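Local coordinates for PixA inclusion body protein (Burkholderia cenocepacia, PDB 4LZK) that is of unknown function but belongs to the PixA family of bacterial inclusion body proteins, at residues Tyr30-His35 with Ser93-Leu98; Thr51-Leu56 with Phe178-Gln183; Phe162-Arg167 with Ser173-Phe178. All coordinates share one frame; numbering follows the deposited sequence.

Contact 1: Tyr30-His35 with Ser93-Leu98; sequences YIKRSH and SGDAAL
The ammonium end of Lys-32 faces the Asp-95 carboxylate, with NZ equidistant from its two oxygens: 3.0 Å to Asp-95 OD1 and 3.0 Å to Asp-95 OD2. Together they make a salt bridge, although each hydrogen bond within it is weak, so the attraction probably owes more to charge than to well-directed N-H groups. Carbon CE of Lys-32 also comes close, 3.5 Å from Asp-95 OD2. The lysine chain is extended apart from one bend at chi3 (-47°), which turns its last two atoms onto the carboxylate.

One step further out, Asp-95 OD2 has its strongest polar partner in Thr-28 OG1, at the start of the same helix that carries Lys-32. Asp-95 thus holds helix 28-34 at its first residue, Thr-28, and again at Lys-32, one turn on, while Asn-29 OD1 holds the ammonium group weakly from within the helix. Both charged side chains pack on Thr-166 of strand 154-167, and Lys-32 also lies against Phe-175 of strand 172-186, so the bridge spans the end of that strand pair.

Asp-95 immediately precedes strand 96-105, whose Ala-96 pairs with Tyr-165. The arrangement is a surface salt bridge that ties a short helix to the loop leading into a sheet strand.

Contact 2: Thr51-Leu56 with Phe178-Gln183; sequences TALFML and FFWVWQ
Leu-53 and Met-55 reach from strand 53-56 onto two tryptophans of strand 178-183; the contact is made by CH-pi, Met-aromatic and apolar packing, with no hydrogen bond between the segments. The CH-pi contacts come first. Leu-53 CD1 sits over one face of the Trp-180 indole, 3.6 Å from the centroid of the five-membered ring and 17° off its normal. The other methyl, Leu-53 CD2, lies 3.6 Å from Trp-180 CG, so both methyls lie on one face, CD1 over the CE2-NE1 side and CD2 over CG. Over Trp-182, the terminal methyl Met-55 CE stands 3.7 Å from the five-membered ring centroid.

Met-aromatic contacts form the second group, made here by the selenium of a selenomethionine. Met-55 SE alone touches both indoles: it meets Trp-180 at the ring edge, 3.4 Å from Trp-180 NE1, yet lies over the face of Trp-182, 3.9 Å from the five-membered ring centroid. The bend at chi3 (82°) then lays CE over that same face. SE also packs against Trp-182 CB at 3.5 Å, and Trp-182 NE1 is satisfied by Thr-160 OG1.

Strands 53-57 and 172-186 belong to different sheets, and these side chains fill the core between them in a face-to-face sheet packing, the segments crossing at 43° with axes 10.2 Å apart. Ala-24 of strand 19-26 touches both Met-55 and Trp-180, Ile-26 backs Leu-53, and Thr-160 of strand 154-167 flanks Trp-180.

Contact 3: Phe162-Arg167 with Ser173-Phe178; sequences FALYTR and SLFGYF
Leu-164 packs into the aromatic side chains of the partner strand, and its course shows how the pair fits together. Its CB rests at the edge of the Phe-178 ring, 3.7 Å from Phe-178 CE2. Chi1 (-159°) swings CG away from the backbone N; from there CD1 goes to Phe-178 CE2 at 3.8 Å and CD2 to Phe-175 CB at 4.1 Å. Ile-31 of helix 28-34 covers this leucine from outside the pair.

The backbone opposite Leu-164 is irregular. Leu-164 O takes a hydrogen bond from Phe-175 N at 2.8 Å and a weak one from Gly-176 N, while Leu-164 N gives an almost straight bond to Gly-176 O. Beyond this point the pairing shifts by one residue. Phe-162 lies on the same face as Leu-164 and receives Phe-178 CB over its ring, 3.7 Å from Phe-162 CE1. The face carrying Ala-163 has Tyr-177 CE1 against Ala-163 CB at 3.7 Å. Near the turn, a water joins Thr-166 OG1 to Ser-173 OG.

This is an antiparallel beta hairpin whose second strand carries a classic beta bulge, Phe-175 and Gly-176 sharing the single partner Leu-164.

Overall arrangement
Contact 2 is the buried one, its indoles and aliphatic chains filling the space where two sheets face each other, whereas contact 1 lies at the surface and depends on opposite charges. Contact 3 falls between them: backbone hydrogen bonds hold it within one sheet, and its Leu-164 face is the more sheltered. Contacts 2 and 3 share Phe-178 on strand 172-186, and the Trp-180 and Phe-162 rings touch where they meet. Contact 1 joins both. Ile-31 packs on Ala-52 of contact 2 and on Leu-164 and Phe-178, so helix 28-34 covers the sheet to which contact 3 belongs. Separately, Ala-96 and Leu-98 pair with strand 154-167 in that sheet.

Contact 1: Tyr30-His35 with Ser93-Leu98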
loop_
_atom_site.group_PDB
_atom_site.type_symbol
_atom_site.label_atom_id
_atom_site.label_comp_id
_atom_site.label_asym_id
_atom_site.label_seq_id
_atom_site.Cartn_x
_atom_site.Cartn_y
_atom_site.Cartn_z
ATOM N N TYR C 30 0.874 -14.235 17.406
ATOM C CA TYR C 30 -0.172 -13.293 17.617
ATOM C C TYR C 30 -1.490 -13.983 17.999
ATOM O O TYR C 30 -2.206 -13.544 18.956
ATOM C CB TYR C 30 -0.367 -12.436 16.375
ATOM C CG TYR C 30 -1.495 -11.481 16.600
ATOM C CD1 TYR C 30 -1.542 -10.742 17.779
ATOM C CD2 TYR C 30 -2.559 -11.366 15.705
ATOM C CE1 TYR C 30 -2.588 -9.898 18.044
ATOM C CE2 TYR C 30 -3.602 -10.510 15.962
ATOM C CZ TYR C 30 -3.608 -9.770 17.134
ATOM O OH TYR C 30 -4.632 -8.896 17.439
ATOM N N ILE C 31 -1.828 -15.066 17.290
ATOM C CA ILE C 31 -3.032 -15.817 17.590
ATOM C C ILE C 31 -3.025 -16.356 19.018
ATOM O O ILE C 31 -4.002 -16.280 19.760
ATOM C CB ILE C 31 -3.159 -17.083 16.671
ATOM C CG1 ILE C 31 -3.147 -16.715 15.190
ATOM C CG2 ILE C 31 -4.424 -17.827 16.947
ATOM C CD1 ILE C 31 -3.953 -15.569 14.908
ATOM N N LYS C 32 -1.926 -16.944 19.383
ATOM C CA LYS C 32 -1.824 -17.591 20.684
ATOM C C LYS C 32 -1.978 -16.554 21.806
ATOM O O LYS C 32 -2.609 -16.850 22.829
ATOM C CB LYS C 32 -0.463 -18.338 20.813
ATOM C CG LYS C 32 -0.470 -19.684 20.138
ATOM C CD LYS C 32 0.826 -20.509 20.342
ATOM C CE LYS C 32 2.048 -19.683 20.105
ATOM N NZ LYS C 32 3.349 -20.456 20.117
ATOM N N ARG C 33 -1.423 -15.362 21.614
ATOM C CA ARG C 33 -1.603 -14.264 22.581
ATOM C C ARG C 33 -3.035 -13.713 22.592
ATOM O O ARG C 33 -3.582 -13.374 23.629
ATOM C CB ARG C 33 -0.656 -13.080 22.292
ATOM C CG ARG C 33 0.812 -13.349 22.593
ATOM C CD ARG C 33 1.631 -12.070 22.489
ATOM N NE ARG C 33 1.586 -11.551 21.134
ATOM C CZ ARG C 33 2.454 -11.819 20.163
ATOM N NH1 ARG C 33 3.472 -12.661 20.372
ATOM N NH2 ARG C 33 2.280 -11.248 18.982
ATOM N N SER C 34 -3.629 -13.564 21.440
ATOM C CA SER C 34 -4.957 -12.928 21.409
ATOM C C SER C 34 -6.130 -13.915 21.581
ATOM O O SER C 34 -7.238 -13.466 21.858
ATOM C CB SER C 34 -5.114 -12.072 20.143
ATOM O OG SER C 34 -5.022 -12.921 19.021
ATOM N N HIS C 35 -5.893 -15.223 21.392
ATOM C CA HIS C 35 -6.895 -16.270 21.521
ATOM C C HIS C 35 -6.446 -17.393 22.379
ATOM O O HIS C 35 -6.288 -18.518 21.891
ATOM C CB HIS C 35 -7.303 -16.825 20.133
ATOM C CG HIS C 35 -7.920 -15.787 19.271
ATOM N ND1 HIS C 35 -7.169 -14.958 18.473
ATOM C CD2 HIS C 35 -9.197 -15.378 19.151
ATOM C CE1 HIS C 35 -7.973 -14.112 17.848
ATOM N NE2 HIS C 35 -9.212 -14.343 18.240
ATOM N N SER C 93 7.895 -24.687 10.975
ATOM C CA SER C 93 9.084 -25.372 11.570
ATOM C C SER C 93 8.926 -25.568 13.119
ATOM O O SER C 93 9.581 -26.372 13.689
ATOM C CB SER C 93 10.356 -24.599 11.264
ATOM O OG SER C 93 10.377 -23.362 11.903
ATOM N N GLY C 94 8.089 -24.774 13.743
ATOM C CA GLY C 94 7.836 -24.794 15.192
ATOM C C GLY C 94 6.352 -24.960 15.429
ATOM O O GLY C 94 5.831 -26.093 15.280
ATOM N N ASP C 95 5.646 -23.872 15.705
ATOM C CA ASP C 95 4.174 -23.929 15.599
ATOM C C ASP C 95 3.897 -24.283 14.128
ATOM O O ASP C 95 4.713 -23.977 13.252
ATOM C CB ASP C 95 3.475 -22.588 15.852
ATOM C CG ASP C 95 3.851 -21.893 17.185
ATOM O OD1 ASP C 95 4.066 -22.591 18.199
ATOM O OD2 ASP C 95 3.843 -20.597 17.203
ATOM N N ALA C 96 2.806 -24.982 13.851
ATOM C CA ALA C 96 2.423 -25.242 12.439
ATOM C C ALA C 96 0.968 -24.778 12.306
ATOM O O ALA C 96 0.134 -25.035 13.223
ATOM C CB ALA C 96 2.503 -26.679 12.146
ATOM N N ALA C 97 0.644 -24.110 11.217
ATOM C CA ALA C 97 -0.720 -23.771 10.931
ATOM C C ALA C 97 -1.088 -24.582 9.713
ATOM O O ALA C 97 -0.458 -24.418 8.658
ATOM C CB ALA C 97 -0.846 -22.323 10.614
ATOM N N LEU C 98 -2.034 -25.480 9.857
ATOM C CA LEU C 98 -2.383 -26.425 8.788
ATOM C C LEU C 98 -3.854 -26.265 8.418
ATOM O O LEU C 98 -4.726 -26.541 9.197
ATOM C CB LEU C 98 -2.126 -27.822 9.273
ATOM C CG LEU C 98 -0.658 -28.066 9.633
ATOM C CD1 LEU C 98 -0.569 -29.431 10.253
ATOM C CD2 LEU C 98 0.206 -28.031 8.413
#

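Contact 2: Thr51-Leu56 with Phe178-Gln183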
loop_
_atom_site.group_PDB
_atom_site.type_symbol
_atom_site.label_atom_id
_atom_site.label_comp_id
_atom_site.label_asym_id
_atom_site.label_seq_id
_atom_site.Cartn_x
_atom_site.Cartn_y
_atom_site.Cartn_z
ATOM N N THR C 51 -6.289 -9.519 10.122
ATOM C CA THR C 51 -5.148 -8.795 10.632
ATOM C C THR C 51 -4.014 -9.747 11.171
ATOM O O THR C 51 -2.803 -9.400 11.250
ATOM C CB THR C 51 -5.758 -7.911 11.740
ATOM O OG1 THR C 51 -5.395 -6.565 11.547
ATOM C CG2 THR C 51 -5.460 -8.381 13.022
ATOM N N ALA C 52 -4.408 -10.955 11.510
ATOM C CA ALA C 52 -3.514 -11.956 12.077
ATOM C C ALA C 52 -2.742 -12.751 11.033
ATOM O O ALA C 52 -2.022 -13.674 11.371
ATOM C CB ALA C 52 -4.350 -12.925 12.876
ATOM N N LEU C 53 -2.902 -12.449 9.765
ATOM C CA LEU C 53 -2.226 -13.226 8.796
ATOM C C LEU C 53 -1.946 -12.397 7.572
ATOM O O LEU C 53 -2.365 -11.253 7.500
ATOM C CB LEU C 53 -3.037 -14.492 8.454
ATOM C CG LEU C 53 -4.383 -14.191 7.752
ATOM C CD1 LEU C 53 -4.468 -15.038 6.496
ATOM C CD2 LEU C 53 -5.496 -14.535 8.694
ATOM N N PHE C 54 -1.248 -12.960 6.608
ATOM C CA PHE C 54 -0.917 -12.285 5.354
ATOM C C PHE C 54 -1.241 -13.287 4.211
ATOM O O PHE C 54 -1.057 -14.494 4.383
ATOM C CB PHE C 54 0.550 -11.991 5.353
ATOM C CG PHE C 54 1.034 -11.262 6.564
ATOM C CD1 PHE C 54 0.876 -9.895 6.669
ATOM C CD2 PHE C 54 1.669 -11.922 7.593
ATOM C CE1 PHE C 54 1.348 -9.189 7.785
ATOM C CE2 PHE C 54 2.152 -11.217 8.725
ATOM C CZ PHE C 54 1.991 -9.853 8.802
HETATM N N MSE C 55 -1.691 -12.824 3.086
HETATM C CA MSE C 55 -1.969 -13.751 1.939
HETATM C C MSE C 55 -1.213 -13.204 0.731
HETATM O O MSE C 55 -1.197 -12.025 0.518
HETATM C CB MSE C 55 -3.436 -13.832 1.631
HETATM C CG MSE C 55 -4.200 -14.707 2.631
HETATM SE SE MSE C 55 -6.106 -14.936 2.209
HETATM C CE MSE C 55 -5.885 -16.338 0.938
ATOM N N LEU C 56 -0.543 -14.075 0.017
ATOM C CA LEU C 56 0.257 -13.735 -1.152
ATOM C C LEU C 56 -0.192 -14.603 -2.312
ATOM O O LEU C 56 -0.658 -15.768 -2.083
ATOM C CB LEU C 56 1.671 -14.086 -0.830
ATOM C CG LEU C 56 2.234 -13.358 0.423
ATOM C CD1 LEU C 56 3.599 -13.893 0.635
ATOM C CD2 LEU C 56 2.250 -11.852 0.362
ATOM N N PHE C 178 -9.162 -22.635 14.034
ATOM C CA PHE C 178 -9.421 -21.260 13.762
ATOM C C PHE C 178 -9.823 -21.080 12.301
ATOM O O PHE C 178 -9.616 -21.966 11.520
ATOM C CB PHE C 178 -8.142 -20.414 13.957
ATOM C CG PHE C 178 -7.593 -20.424 15.333
ATOM C CD1 PHE C 178 -7.999 -19.534 16.253
ATOM C CD2 PHE C 178 -6.612 -21.330 15.686
ATOM C CE1 PHE C 178 -7.450 -19.491 17.564
ATOM C CE2 PHE C 178 -6.059 -21.315 16.961
ATOM C CZ PHE C 178 -6.473 -20.392 17.915
ATOM N N PHE C 179 -10.539 -19.961 11.975
ATOM C CA PHE C 179 -10.771 -19.599 10.624
ATOM C C PHE C 179 -10.724 -18.115 10.376
ATOM O O PHE C 179 -10.991 -17.305 11.293
ATOM C CB PHE C 179 -12.110 -20.136 10.143
ATOM C CG PHE C 179 -13.299 -19.313 10.577
ATOM C CD1 PHE C 179 -13.865 -19.517 11.804
ATOM C CD2 PHE C 179 -13.916 -18.414 9.694
ATOM C CE1 PHE C 179 -14.993 -18.768 12.212
ATOM C CE2 PHE C 179 -15.011 -17.661 10.114
ATOM C CZ PHE C 179 -15.570 -17.877 11.377
ATOM N N TRP C 180 -10.384 -17.749 9.148
ATOM C CA TRP C 180 -10.419 -16.354 8.739
ATOM C C TRP C 180 -11.188 -16.254 7.419
ATOM O O TRP C 180 -11.412 -17.285 6.712
ATOM C CB TRP C 180 -9.053 -15.795 8.554
ATOM C CG TRP C 180 -8.352 -16.108 7.236
ATOM C CD1 TRP C 180 -8.359 -15.314 6.121
ATOM C CD2 TRP C 180 -7.545 -17.234 6.905
ATOM N NE1 TRP C 180 -7.615 -15.851 5.165
ATOM C CE2 TRP C 180 -7.136 -17.068 5.554
ATOM C CE3 TRP C 180 -7.131 -18.370 7.586
ATOM C CZ2 TRP C 180 -6.314 -17.994 4.887
ATOM C CZ3 TRP C 180 -6.331 -19.288 6.931
ATOM C CH2 TRP C 180 -5.932 -19.112 5.590
ATOM N N VAL C 181 -11.621 -15.051 7.084
ATOM C CA VAL C 181 -12.358 -14.846 5.884
ATOM C C VAL C 181 -11.555 -13.969 4.994
ATOM O O VAL C 181 -10.966 -12.970 5.458
ATOM C CB VAL C 181 -13.698 -14.188 6.216
ATOM C CG1 VAL C 181 -14.504 -13.844 5.008
ATOM C CG2 VAL C 181 -14.484 -15.065 7.169
ATOM N N TRP C 182 -11.530 -14.299 3.707
ATOM C CA TRP C 182 -10.852 -13.526 2.717
ATOM C C TRP C 182 -11.786 -13.302 1.553
ATOM O O TRP C 182 -12.849 -13.918 1.494
ATOM C CB TRP C 182 -9.542 -14.207 2.327
ATOM C CG TRP C 182 -9.562 -15.612 1.907
ATOM C CD1 TRP C 182 -9.658 -16.708 2.685
ATOM C CD2 TRP C 182 -9.374 -16.098 0.551
ATOM N NE1 TRP C 182 -9.620 -17.866 1.916
ATOM C CE2 TRP C 182 -9.414 -17.532 0.612
ATOM C CE3 TRP C 182 -9.195 -15.473 -0.686
ATOM C CZ2 TRP C 182 -9.313 -18.319 -0.495
ATOM C CZ3 TRP C 182 -9.082 -16.248 -1.802
ATOM C CH2 TRP C 182 -9.146 -17.684 -1.712
ATOM N N GLN C 183 -11.400 -12.471 0.614
ATOM C CA GLN C 183 -12.308 -12.001 -0.432
ATOM C C GLN C 183 -11.665 -12.140 -1.816
ATOM O O GLN C 183 -10.453 -11.931 -2.007
ATOM C CB GLN C 183 -12.685 -10.493 -0.207
ATOM C CG GLN C 183 -13.112 -10.187 1.200
ATOM C CD GLN C 183 -13.284 -8.687 1.493
ATOM O OE1 GLN C 183 -12.486 -7.869 1.067
ATOM N NE2 GLN C 183 -14.334 -8.351 2.239
#

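Contact 3: Phe162-Arg167 with Ser173-Phe178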
loop_
_atom_site.group_PDB
_atom_site.type_symbol
_atom_site.label_atom_id
_atom_site.label_comp_id
_atom_site.label_asym_id
_atom_site.label_seq_id
_atom_site.Cartn_x
_atom_site.Cartn_y
_atom_site.Cartn_z
ATOM N N PHE C 162 -8.193 -23.670 9.832
ATOM C CA PHE C 162 -6.904 -24.282 10.014
ATOM C C PHE C 162 -6.697 -24.702 11.445
ATOM O O PHE C 162 -7.277 -24.175 12.383
ATOM C CB PHE C 162 -5.778 -23.348 9.574
ATOM C CG PHE C 162 -5.556 -22.138 10.468
ATOM C CD1 PHE C 162 -6.250 -20.930 10.248
ATOM C CD2 PHE C 162 -4.579 -22.135 11.458
ATOM C CE1 PHE C 162 -6.014 -19.841 11.019
ATOM C CE2 PHE C 162 -4.375 -21.011 12.242
ATOM C CZ PHE C 162 -5.069 -19.876 12.010
ATOM N N ALA C 163 -5.849 -25.710 11.603
ATOM C CA ALA C 163 -5.463 -26.161 12.958
ATOM C C ALA C 163 -4.146 -25.530 13.288
ATOM O O ALA C 163 -3.226 -25.494 12.453
ATOM C CB ALA C 163 -5.333 -27.678 12.999
ATOM N N LEU C 164 -4.043 -24.977 14.490
ATOM C CA LEU C 164 -2.800 -24.452 14.981
ATOM C C LEU C 164 -2.181 -25.481 15.981
ATOM O O LEU C 164 -2.774 -25.806 17.041
ATOM C CB LEU C 164 -3.072 -23.112 15.621
ATOM C CG LEU C 164 -1.928 -22.166 15.765
ATOM C CD1 LEU C 164 -2.389 -20.856 16.280
ATOM C CD2 LEU C 164 -0.868 -22.687 16.675
ATOM N N TYR C 165 -1.005 -25.984 15.643
ATOM C CA TYR C 165 -0.324 -26.953 16.543
ATOM C C TYR C 165 0.856 -26.271 17.170
ATOM O O TYR C 165 1.489 -25.409 16.522
ATOM C CB TYR C 165 0.127 -28.204 15.797
ATOM C CG TYR C 165 -0.957 -29.073 15.374
ATOM C CD1 TYR C 165 -1.500 -30.044 16.215
ATOM C CD2 TYR C 165 -1.502 -28.925 14.110
ATOM C CE1 TYR C 165 -2.536 -30.841 15.792
ATOM C CE2 TYR C 165 -2.499 -29.705 13.688
ATOM C CZ TYR C 165 -3.048 -30.639 14.539
ATOM O OH TYR C 165 -4.089 -31.373 14.055
ATOM N N THR C 166 1.150 -26.557 18.451
ATOM C CA THR C 166 2.379 -26.005 18.956
ATOM C C THR C 166 3.431 -27.100 19.067
ATOM O O THR C 166 3.108 -28.267 19.155
ATOM C CB THR C 166 2.273 -25.303 20.343
ATOM O OG1 THR C 166 1.532 -26.125 21.261
ATOM C CG2 THR C 166 1.654 -23.933 20.198
ATOM N N ARG C 167 4.675 -26.672 19.046
ATOM C CA ARG C 167 5.850 -27.574 19.168
ATOM C C ARG C 167 6.226 -27.581 20.599
ATOM O O ARG C 167 6.574 -26.529 21.143
ATOM C CB ARG C 167 7.083 -27.025 18.412
ATOM C CG ARG C 167 8.298 -27.949 18.518
ATOM C CD ARG C 167 9.626 -27.269 18.241
ATOM N NE ARG C 167 10.719 -28.247 18.120
ATOM C CZ ARG C 167 11.159 -28.764 16.969
ATOM N NH1 ARG C 167 10.632 -28.347 15.809
ATOM N NH2 ARG C 167 12.161 -29.659 16.963
ATOM N N SER C 173 1.361 -30.450 19.571
ATOM C CA SER C 173 0.133 -30.549 20.393
ATOM C C SER C 173 -0.905 -29.561 19.821
ATOM O O SER C 173 -0.568 -28.448 19.508
ATOM C CB SER C 173 0.374 -30.149 21.871
ATOM O OG SER C 173 1.746 -30.148 22.236
ATOM N N LEU C 174 -2.150 -29.943 19.753
ATOM C CA LEU C 174 -3.202 -29.013 19.313
ATOM C C LEU C 174 -3.388 -27.803 20.223
ATOM O O LEU C 174 -3.660 -27.953 21.413
ATOM C CB LEU C 174 -4.505 -29.731 19.144
ATOM C CG LEU C 174 -5.688 -28.900 18.636
ATOM C CD1 LEU C 174 -5.513 -28.454 17.174
ATOM C CD2 LEU C 174 -6.973 -29.675 18.850
ATOM N N PHE C 175 -3.236 -26.604 19.667
ATOM C CA PHE C 175 -3.604 -25.431 20.406
ATOM C C PHE C 175 -5.073 -25.078 20.168
ATOM O O PHE C 175 -5.795 -24.766 21.121
ATOM C CB PHE C 175 -2.722 -24.283 20.011
ATOM C CG PHE C 175 -2.941 -23.019 20.807
ATOM C CD1 PHE C 175 -2.356 -22.869 22.072
ATOM C CD2 PHE C 175 -3.705 -21.965 20.307
ATOM C CE1 PHE C 175 -2.515 -21.690 22.794
ATOM C CE2 PHE C 175 -3.901 -20.799 21.051
ATOM C CZ PHE C 175 -3.319 -20.678 22.305
ATOM N N GLY C 176 -5.494 -25.024 18.893
ATOM C CA GLY C 176 -6.883 -24.761 18.561
ATOM C C GLY C 176 -7.234 -24.793 17.070
ATOM O O GLY C 176 -6.349 -24.947 16.221
ATOM N N TYR C 177 -8.533 -24.694 16.787
ATOM C CA TYR C 177 -9.009 -24.616 15.422
ATOM C C TYR C 177 -9.556 -23.221 15.154
ATOM O O TYR C 177 -10.304 -22.679 15.947
ATOM C CB TYR C 177 -10.045 -25.646 15.081
ATOM C CG TYR C 177 -9.615 -27.065 15.296
ATOM C CD1 TYR C 177 -8.900 -27.751 14.302
ATOM C CD2 TYR C 177 -9.933 -27.743 16.502
ATOM C CE1 TYR C 177 -8.478 -29.070 14.480
ATOM C CE2 TYR C 177 -9.539 -29.060 16.691
ATOM C CZ TYR C 177 -8.848 -29.732 15.691
ATOM O OH TYR C 177 -8.503 -31.051 15.843
ATOM N N PHE C 178 -9.162 -22.635 14.034
ATOM C CA PHE C 178 -9.421 -21.260 13.762
ATOM C C PHE C 178 -9.823 -21.080 12.301
ATOM O O PHE C 178 -9.616 -21.966 11.520
ATOM C CB PHE C 178 -8.142 -20.414 13.957
ATOM C CG PHE C 178 -7.593 -20.424 15.333
ATOM C CD1 PHE C 178 -7.999 -19.534 16.253
ATOM C CD2 PHE C 178 -6.612 -21.330 15.686
ATOM C CE1 PHE C 178 -7.450 -19.491 17.564
ATOM C CE2 PHE C 178 -6.059 -21.315 16.961
ATOM C CZ PHE C 178 -6.473 -20.392 17.915
HETATM O O HOH W 1 3.193 -27.468 22.906
#